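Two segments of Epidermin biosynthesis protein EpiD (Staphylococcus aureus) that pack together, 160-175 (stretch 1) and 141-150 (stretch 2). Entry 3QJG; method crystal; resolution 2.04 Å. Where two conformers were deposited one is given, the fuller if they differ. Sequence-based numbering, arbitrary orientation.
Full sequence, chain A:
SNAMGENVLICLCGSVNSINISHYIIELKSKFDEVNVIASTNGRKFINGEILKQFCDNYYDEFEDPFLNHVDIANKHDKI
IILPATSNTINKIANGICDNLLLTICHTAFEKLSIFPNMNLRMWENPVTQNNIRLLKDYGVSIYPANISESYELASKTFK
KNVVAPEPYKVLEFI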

ATOM      1  N   LYS A 160      37.751   7.162 -19.150  1.00 38.58           N
ATOM      2  CA  LYS A 160      38.043   6.920 -17.729  1.00 37.18           C
ATOM      3  C   LYS A 160      39.123   5.862 -17.497  1.00 36.28           C
ATOM      4  O   LYS A 160      39.285   4.929 -18.279  1.00 36.00           O
ATOM      5  CB  LYS A 160      36.762   6.504 -16.995  1.00 36.03           C
ATOM      6  CG  LYS A 160      35.694   7.612 -17.001  1.00 36.88           C
ATOM      7  CD  LYS A 160      34.541   7.286 -16.111  1.00 37.05           C
ATOM      8  CE  LYS A 160      33.526   8.468 -16.018  1.00 38.55           C
ATOM      9  NZ  LYS A 160      32.262   8.039 -15.318  1.00 38.73           N
ATOM     10  N   LYS A 161      39.825   6.018 -16.386  1.00 35.74           N
ATOM     11  CA  LYS A 161      40.885   5.111 -15.965  1.00 35.12           C
ATOM     12  C   LYS A 161      40.329   4.284 -14.810  1.00 32.91           C
ATOM     13  O   LYS A 161      39.707   4.805 -13.911  1.00 32.02           O
ATOM     14  CB  LYS A 161      42.135   5.909 -15.521  1.00 36.32           C
ATOM     15  CG  LYS A 161      42.743   6.776 -16.604  1.00 38.97           C
ATOM     16  CD  LYS A 161      44.047   7.510 -16.125  1.00 42.28           C
ATOM     17  CE  LYS A 161      44.954   8.014 -17.269  1.00 44.87           C
ATOM     18  NZ  LYS A 161      44.858   9.495 -17.490  1.00 47.54           N
ATOM     19  N   ASN A 162      40.555   2.983 -14.854  1.00 31.67           N
ATOM     20  CA  ASN A 162      39.928   2.060 -13.932  1.00 29.66           C
ATOM     21  C   ASN A 162      40.922   0.981 -13.619  1.00 28.91           C
ATOM     22  O   ASN A 162      41.773   0.667 -14.476  1.00 28.75           O
ATOM     23  CB  ASN A 162      38.762   1.369 -14.635  1.00 29.32           C
ATOM     24  CG  ASN A 162      37.530   2.236 -14.746  1.00 31.15           C
ATOM     25  OD1 ASN A 162      37.129   2.593 -15.847  1.00 30.63           O
ATOM     26  ND2 ASN A 162      36.914   2.579 -13.594  1.00 29.44           N
ATOM     27  N   VAL A 163      40.841   0.449 -12.402  0.60 27.21           N
ATOM     28  CA  VAL A 163      41.259  -0.910 -12.145  0.60 26.94           C
ATOM     29  C   VAL A 163      40.012  -1.775 -12.377  0.60 25.86           C
ATOM     30  O   VAL A 163      38.934  -1.430 -11.934  0.60 24.87           O
ATOM     31  CB  VAL A 163      41.817  -1.086 -10.726  0.60 26.33           C
ATOM     32  CG1 VAL A 163      40.723  -1.071  -9.657  0.60 25.21           C
ATOM     33  CG2 VAL A 163      42.581  -2.331 -10.644  0.60 26.53           C
ATOM     34  N   VAL A 164      40.162  -2.893 -13.061  1.00 26.90           N
ATOM     35  CA  VAL A 164      39.009  -3.688 -13.487  1.00 27.50           C
ATOM     36  C   VAL A 164      39.117  -5.180 -13.136  1.00 27.11           C
ATOM     37  O   VAL A 164      40.204  -5.715 -12.972  1.00 27.03           O
ATOM     38  CB  VAL A 164      38.872  -3.503 -15.028  1.00 29.10           C
ATOM     39  CG1 VAL A 164      37.873  -4.449 -15.570  1.00 32.03           C
ATOM     40  CG2 VAL A 164      38.473  -2.057 -15.348  1.00 30.18           C
ATOM     41  N   ALA A 165      37.973  -5.847 -12.955  1.00 27.39           N
ATOM     42  CA  ALA A 165      37.954  -7.307 -12.736  1.00 26.36           C
ATOM     43  C   ALA A 165      38.524  -7.997 -13.982  1.00 27.22           C
ATOM     44  O   ALA A 165      38.304  -7.548 -15.085  1.00 27.05           O
ATOM     45  CB  ALA A 165      36.513  -7.821 -12.415  1.00 25.41           C
ATOM     46  N   PRO A 166      39.272  -9.089 -13.797  1.00 26.99           N
ATOM     47  CA  PRO A 166      39.918  -9.677 -14.938  1.00 27.27           C
ATOM     48  C   PRO A 166      39.021 -10.677 -15.619  1.00 27.36           C
ATOM     49  O   PRO A 166      37.941 -11.002 -15.114  1.00 25.60           O
ATOM     50  CB  PRO A 166      41.123 -10.384 -14.312  1.00 27.75           C
ATOM     51  CG  PRO A 166      40.652 -10.744 -12.913  1.00 27.20           C
ATOM     52  CD  PRO A 166      39.786  -9.627 -12.518  1.00 26.99           C
ATOM     53  N   GLU A 167      39.492 -11.170 -16.743  1.00 27.90           N
ATOM     54  CA  GLU A 167      38.681 -12.133 -17.456  0.50 28.43           C
ATOM     55  C   GLU A 167      38.546 -13.427 -16.631  1.00 27.79           C
ATOM     56  O   GLU A 167      39.411 -13.754 -15.782  1.00 27.27           O
ATOM     57  CB  GLU A 167      39.182 -12.370 -18.878  0.50 29.69           C
ATOM     58  CG  GLU A 167      38.787 -11.227 -19.830  0.50 31.38           C
ATOM     59  CD  GLU A 167      37.446 -10.558 -19.476  0.50 33.51           C
ATOM     60  OE1 GLU A 167      36.374 -11.229 -19.533  0.50 33.00           O
ATOM     61  OE2 GLU A 167      37.466  -9.338 -19.163  0.50 33.54           O
ATOM     62  N   PRO A 168      37.393 -14.132 -16.809  1.00 26.58           N
ATOM     63  CA  PRO A 168      37.113 -15.324 -16.039  1.00 26.03           C
ATOM     64  C   PRO A 168      38.233 -16.357 -15.903  1.00 26.79           C
ATOM     65  O   PRO A 168      38.448 -16.897 -14.795  1.00 25.36           O
ATOM     66  CB  PRO A 168      35.908 -15.935 -16.752  1.00 26.61           C
ATOM     67  CG  PRO A 168      35.199 -14.795 -17.319  1.00 26.03           C
ATOM     68  CD  PRO A 168      36.236 -13.764 -17.647  1.00 27.12           C
ATOM     69  N   TYR A 169      38.989 -16.599 -16.966  1.00 27.80           N
ATOM     70  CA  TYR A 169      40.120 -17.547 -16.832  1.00 28.57           C
ATOM     71  C   TYR A 169      41.184 -17.073 -15.831  1.00 28.21           C
ATOM     72  O   TYR A 169      41.821 -17.906 -15.173  1.00 28.95           O
ATOM     73  CB  TYR A 169      40.735 -17.919 -18.208  1.00 30.28           C
ATOM     74  CG  TYR A 169      41.730 -16.929 -18.791  1.00 32.01           C
ATOM     75  CD1 TYR A 169      43.092 -17.052 -18.536  1.00 34.15           C
ATOM     76  CD2 TYR A 169      41.311 -15.906 -19.632  1.00 34.40           C
ATOM     77  CE1 TYR A 169      44.020 -16.145 -19.090  1.00 38.59           C
ATOM     78  CE2 TYR A 169      42.218 -14.989 -20.192  1.00 36.36           C
ATOM     79  CZ  TYR A 169      43.574 -15.116 -19.918  1.00 39.26           C
ATOM     80  OH  TYR A 169      44.477 -14.222 -20.472  1.00 43.12           O
ATOM     81  N   LYS A 170      41.381 -15.764 -15.686  1.00 27.68           N
ATOM     82  CA  LYS A 170      42.401 -15.256 -14.738  1.00 28.35           C
ATOM     83  C   LYS A 170      41.932 -15.437 -13.311  1.00 27.67           C
ATOM     84  O   LYS A 170      42.724 -15.670 -12.409  1.00 28.27           O
ATOM     85  CB  LYS A 170      42.725 -13.765 -14.963  1.00 28.29           C
ATOM     86  CG  LYS A 170      43.579 -13.461 -16.210  1.00 32.21           C
ATOM     87  CD  LYS A 170      45.068 -13.759 -15.986  1.00 36.40           C
ATOM     88  CE  LYS A 170      45.918 -13.275 -17.159  1.00 39.97           C
ATOM     89  NZ  LYS A 170      47.283 -13.929 -17.156  1.00 42.40           N
ATOM     90  N   VAL A 171      40.625 -15.324 -13.114  1.00 27.72           N
ATOM     91  CA  VAL A 171      40.007 -15.607 -11.833  1.00 26.60           C
ATOM     92  C   VAL A 171      40.263 -17.057 -11.483  1.00 26.98           C
ATOM     93  O   VAL A 171      40.690 -17.344 -10.373  1.00 26.00           O
ATOM     94  CB  VAL A 171      38.463 -15.297 -11.889  1.00 27.14           C
ATOM     95  CG1 VAL A 171      37.777 -15.638 -10.545  1.00 23.93           C
ATOM     96  CG2 VAL A 171      38.234 -13.827 -12.287  1.00 23.99           C
ATOM     97  N   LEU A 172      39.996 -17.978 -12.427  1.00 28.46           N
ATOM     98  CA  LEU A 172      40.204 -19.425 -12.180  1.00 29.24           C
ATOM     99  C   LEU A 172      41.634 -19.726 -11.739  1.00 30.59           C
ATOM    100  O   LEU A 172      41.843 -20.537 -10.840  1.00 29.61           O
ATOM    101  CB  LEU A 172      39.926 -20.268 -13.412  1.00 29.35           C
ATOM    102  CG  LEU A 172      38.485 -20.680 -13.641  1.00 30.04           C
ATOM    103  CD1 LEU A 172      38.345 -21.540 -14.849  1.00 30.64           C
ATOM    104  CD2 LEU A 172      37.988 -21.480 -12.452  1.00 33.75           C
ATOM    105  N   GLU A 173      42.600 -19.062 -12.381  1.00 32.30           N
ATOM    106  CA  GLU A 173      44.026 -19.255 -12.090  1.00 33.99           C
ATOM    107  C   GLU A 173      44.469 -18.621 -10.790  1.00 33.35           C
ATOM    108  O   GLU A 173      45.483 -19.023 -10.240  1.00 32.75           O
ATOM    109  CB  GLU A 173      44.911 -18.678 -13.214  1.00 35.20           C
ATOM    110  CG  GLU A 173      44.784 -19.451 -14.461  1.00 37.46           C
ATOM    111  CD  GLU A 173      45.741 -19.023 -15.529  1.00 41.29           C
ATOM    112  OE1 GLU A 173      45.945 -19.837 -16.438  1.00 41.88           O
ATOM    113  OE2 GLU A 173      46.271 -17.893 -15.474  1.00 44.14           O
ATOM    114  N   PHE A 174      43.753 -17.611 -10.313  1.00 33.31           N
ATOM    115  CA  PHE A 174      44.204 -16.880  -9.118  1.00 33.47           C
ATOM    116  C   PHE A 174      43.689 -17.608  -7.890  1.00 33.77           C
ATOM    117  O   PHE A 174      44.264 -17.487  -6.835  1.00 34.58           O
ATOM    118  CB  PHE A 174      43.704 -15.438  -9.153  1.00 32.95           C
ATOM    119  CG  PHE A 174      44.300 -14.517  -8.077  1.00 33.95           C
ATOM    120  CD1 PHE A 174      45.632 -14.081  -8.155  1.00 35.26           C
ATOM    121  CD2 PHE A 174      43.501 -14.046  -7.027  1.00 32.56           C
ATOM    122  CE1 PHE A 174      46.157 -13.206  -7.180  1.00 36.25           C
ATOM    123  CE2 PHE A 174      44.005 -13.203  -6.052  1.00 35.30           C
ATOM    124  CZ  PHE A 174      45.342 -12.776  -6.115  1.00 35.85           C
ATOM    125  N   ILE A 175      42.599 -18.361  -8.004  1.00 34.20           N
ATOM    126  CA  ILE A 175      42.004 -18.931  -6.787  1.00 34.60           C
ATOM    127  C   ILE A 175      42.292 -20.431  -6.695  1.00 35.79           C
ATOM    128  O   ILE A 175      41.982 -21.015  -5.658  1.00 36.40           O
ATOM    129  CB  ILE A 175      40.462 -18.602  -6.618  1.00 33.15           C
ATOM    130  CG1 ILE A 175      39.586 -19.428  -7.544  1.00 33.87           C
ATOM    131  CG2 ILE A 175      40.185 -17.187  -6.929  1.00 32.96           C
ATOM    132  CD1 ILE A 175      38.136 -18.931  -7.604  1.00 34.12           C
ATOM    133  OXT ILE A 175      42.843 -21.077  -7.614  1.00 36.68           O
TER
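Stretch 2, residues 141-150: VSIYPANISE

The strongest polar contacts between the stretches are two backbone hydrogen bonds exchanged by one pair, Asn162 and Ser149: Ser149 N donates to Asn162 O at 2.8 Å, nearly straight at 168°, and Asn162 N donates to Ser149 O at 2.9 Å. Beside them, the paired charges of Lys161 and Glu150 form a salt bridge, Lys161 NZ to Glu150 OE1 at 3.4 Å; both residues are exposed. A third, weak backbone bond runs from Val164 N to Asn147 O at 3.3 Å. These contacts belong to a short antiparallel ladder, in which strand 148-150 runs against strand 160-163. The strand axes approach to 4.6 Å and cross at 157°, 23° short of exactly antiparallel.

The non-hydrogen-bonded pairs flank Asn162 and Ser149: Lys161 with Glu150 (CA to CA 4.3 Å) and Val163 with Ile148 (CA to CA 4.5 Å); the hydrogen-bonded pair is wider, 5.5 Å between Asn162 CA and Ser149 CA. Close backbone spacing at the narrow pairs lets CA-H groups point at carbonyls: Glu150 CA lies 3.2 Å from Lys160 O, Ile148 CA 3.3 Å from Asn162 O, Lys161 CA 3.4 Å from Ser149 O, and Val163 CA 3.5 Å from Asn147 O.

Side chains alternate across the sheet. Lys161, Val163, Ile148 and Glu150 share one face, Asn162 and Ser149 the other. Farther along from the salt bridge, Val163, modelled in two conformers, brings CG2 of the one given to 2.8 Å from Ala146 CB, shorter than van der Waals contact between carbons. Val164 CG2 comes to 3.9 Å from Ser149 OG.

Past the ladder, stretch 1 passes through Pro166 into helix 168-174, with Glu167 at its N-cap position. The preceding part of stretch 2 turns tightly at Pro145, Ala146 N bonding weakly to Tyr144 O at 2.8 Å, after strand 142-143. Here Tyr144, with chi1 in the t well, meets Pro166 with a ring face and Phe174 with a ring edge. Pro166 CG sits over one face of the Tyr144 ring, 3.7 Å from the ring centroid and only 13° off the normal, and Lys170 CD approaches Tyr144 OH at 3.4 Å. The edge of the Tyr144 ring is directed at the face of the Phe174 ring, centroids 5.2 Å apart and planes at 72°, with Phe174 CG 3.7 Å from Tyr144 CD2.

The CA-to-CB bond of Phe174 points toward stretch 2; its chi1 is also in the t well, and the residue has the largest covered area in the contact. Tyr144 CA lies over a face of the Phe174 ring, 4.0 Å from the centroid of that ring; Pro145 CD reaches Phe174 CE1 at 3.7 Å, and Ser142 CB reaches Phe174 CE2 at 3.8 Å. A water bridges the two stretches here: the water O donates to Phe174 O at 3.0 Å and is weakly bonded to Ser142 OG at 3.2 Å.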

ATOM      1  N   VAL A 141      44.660 -11.822   3.201  1.00 25.48           N
ATOM      2  CA  VAL A 141      43.677 -11.811   2.094  1.00 23.90           C
ATOM      3  C   VAL A 141      44.429 -11.734   0.765  1.00 23.95           C
ATOM      4  O   VAL A 141      45.349 -10.943   0.590  1.00 23.55           O
ATOM      5  CB  VAL A 141      42.625 -10.626   2.263  1.00 24.41           C
ATOM      6  CG1 VAL A 141      41.586 -10.617   1.140  1.00 20.49           C
ATOM      7  CG2 VAL A 141      41.962 -10.690   3.643  1.00 21.64           C
ATOM      8  N   SER A 142      44.038 -12.549  -0.204  1.00 24.21           N
ATOM      9  CA  SER A 142      44.604 -12.409  -1.556  1.00 25.89           C
ATOM     10  C   SER A 142      43.960 -11.243  -2.375  1.00 25.98           C
ATOM     11  O   SER A 142      42.743 -11.201  -2.550  1.00 27.25           O
ATOM     12  CB  SER A 142      44.410 -13.721  -2.314  1.00 25.93           C
ATOM     13  OG  SER A 142      44.808 -14.818  -1.518  1.00 29.82           O
ATOM     14  N   ILE A 143      44.779 -10.339  -2.903  1.00 26.26           N
ATOM     15  CA  ILE A 143      44.327  -9.210  -3.736  1.00 25.10           C
ATOM     16  C   ILE A 143      44.843  -9.429  -5.158  1.00 26.40           C
ATOM     17  O   ILE A 143      46.018  -9.565  -5.356  1.00 25.03           O
ATOM     18  CB  ILE A 143      44.913  -7.898  -3.242  1.00 26.07           C
ATOM     19  CG1 ILE A 143      44.692  -7.796  -1.716  1.00 24.84           C
ATOM     20  CG2 ILE A 143      44.392  -6.677  -4.096  1.00 22.53           C
ATOM     21  CD1 ILE A 143      43.182  -7.851  -1.281  1.00 18.40           C
ATOM     22  N   TYR A 144      43.935  -9.555  -6.122  1.00 26.75           N
ATOM     23  CA  TYR A 144      44.312  -9.731  -7.503  1.00 28.31           C
ATOM     24  C   TYR A 144      45.141  -8.502  -7.917  1.00 29.63           C
ATOM     25  O   TYR A 144      44.781  -7.381  -7.569  1.00 28.12           O
ATOM     26  CB  TYR A 144      43.091  -9.918  -8.409  1.00 27.89           C
ATOM     27  CG  TYR A 144      43.502 -10.227  -9.824  1.00 27.14           C
ATOM     28  CD1 TYR A 144      43.628  -9.225 -10.782  1.00 26.48           C
ATOM     29  CD2 TYR A 144      43.786 -11.528 -10.195  1.00 29.06           C
ATOM     30  CE1 TYR A 144      44.054  -9.526 -12.081  1.00 29.26           C
ATOM     31  CE2 TYR A 144      44.231 -11.835 -11.480  1.00 30.06           C
ATOM     32  CZ  TYR A 144      44.363 -10.849 -12.411  1.00 29.19           C
ATOM     33  OH  TYR A 144      44.780 -11.236 -13.655  1.00 31.59           O
ATOM     34  N   PRO A 145      46.283  -8.725  -8.615  1.00 32.19           N
ATOM     35  CA  PRO A 145      47.110  -7.634  -9.045  1.00 33.93           C
ATOM     36  C   PRO A 145      46.427  -6.999 -10.264  1.00 35.52           C
ATOM     37  O   PRO A 145      46.806  -7.230 -11.434  1.00 37.49           O
ATOM     38  CB  PRO A 145      48.426  -8.324  -9.395  1.00 34.73           C
ATOM     39  CG  PRO A 145      47.982  -9.626  -9.947  1.00 34.56           C
ATOM     40  CD  PRO A 145      46.868 -10.018  -9.013  1.00 33.55           C
ATOM     41  N   ALA A 146      45.426  -6.196  -9.976  1.00 35.64           N
ATOM     42  CA  ALA A 146      44.548  -5.680 -10.981  1.00 36.66           C
ATOM     43  C   ALA A 146      45.245  -4.775 -11.993  1.00 38.70           C
ATOM     44  O   ALA A 146      46.126  -3.919 -11.675  1.00 37.68           O
ATOM     45  CB  ALA A 146      43.408  -4.951 -10.350  1.00 36.27           C
ATOM     46  N   ASN A 147      44.827  -5.069 -13.221  1.00 39.90           N
ATOM     47  CA  ASN A 147      45.070  -4.336 -14.437  1.00 42.20           C
ATOM     48  C   ASN A 147      44.463  -2.904 -14.457  1.00 42.26           C
ATOM     49  O   ASN A 147      43.221  -2.779 -14.384  1.00 41.66           O
ATOM     50  CB  ASN A 147      44.490  -5.191 -15.621  1.00 43.23           C
ATOM     51  CG  ASN A 147      43.349  -6.248 -15.181  1.00 45.44           C
ATOM     52  OD1 ASN A 147      42.845  -6.259 -14.040  1.00 46.25           O
ATOM     53  ND2 ASN A 147      42.956  -7.109 -16.133  1.00 49.57           N
ATOM     54  N   ILE A 148      45.315  -1.860 -14.531  1.00 42.18           N
ATOM     55  CA  ILE A 148      44.870  -0.465 -14.816  1.00 42.89           C
ATOM     56  C   ILE A 148      44.620  -0.233 -16.319  1.00 44.07           C
ATOM     57  O   ILE A 148      45.546  -0.397 -17.137  1.00 45.53           O
ATOM     58  CB  ILE A 148      45.922   0.639 -14.431  1.00 42.96           C
ATOM     59  CG1 ILE A 148      46.182   0.711 -12.939  1.00 42.79           C
ATOM     60  CG2 ILE A 148      45.429   2.005 -14.841  1.00 42.76           C
ATOM     61  CD1 ILE A 148      47.166   1.831 -12.567  1.00 44.71           C
ATOM     62  N   SER A 149      43.406   0.192 -16.686  1.00 44.19           N
ATOM     63  CA  SER A 149      43.058   0.396 -18.109  1.00 44.79           C
ATOM     64  C   SER A 149      42.278   1.684 -18.295  1.00 44.59           C
ATOM     65  O   SER A 149      41.604   2.130 -17.378  1.00 44.35           O
ATOM     66  CB  SER A 149      42.273  -0.812 -18.685  1.00 44.28           C
ATOM     67  OG  SER A 149      40.943  -0.911 -18.175  1.00 44.36           O
ATOM     68  N   GLU A 150      42.401   2.282 -19.478  1.00 45.42           N
ATOM     69  CA  GLU A 150      41.673   3.496 -19.855  1.00 45.68           C
ATOM     70  C   GLU A 150      40.792   3.145 -21.046  1.00 45.44           C
ATOM     71  O   GLU A 150      41.299   2.681 -22.078  1.00 46.20           O
ATOM     72  CB  GLU A 150      42.638   4.627 -20.234  1.00 47.05           C
ATOM     73  CG  GLU A 150      41.983   5.938 -20.655  1.00 48.49           C
ATOM     74  CD  GLU A 150      42.999   7.091 -20.862  1.00 51.94           C
ATOM     75  OE1 GLU A 150      43.058   8.019 -20.026  1.00 53.14           O
ATOM     76  OE2 GLU A 150      43.739   7.079 -21.861  1.00 53.11           O
TER
HETATM   77  O   HOH W   1      43.685 -16.252  -4.196  1.00 31.20           O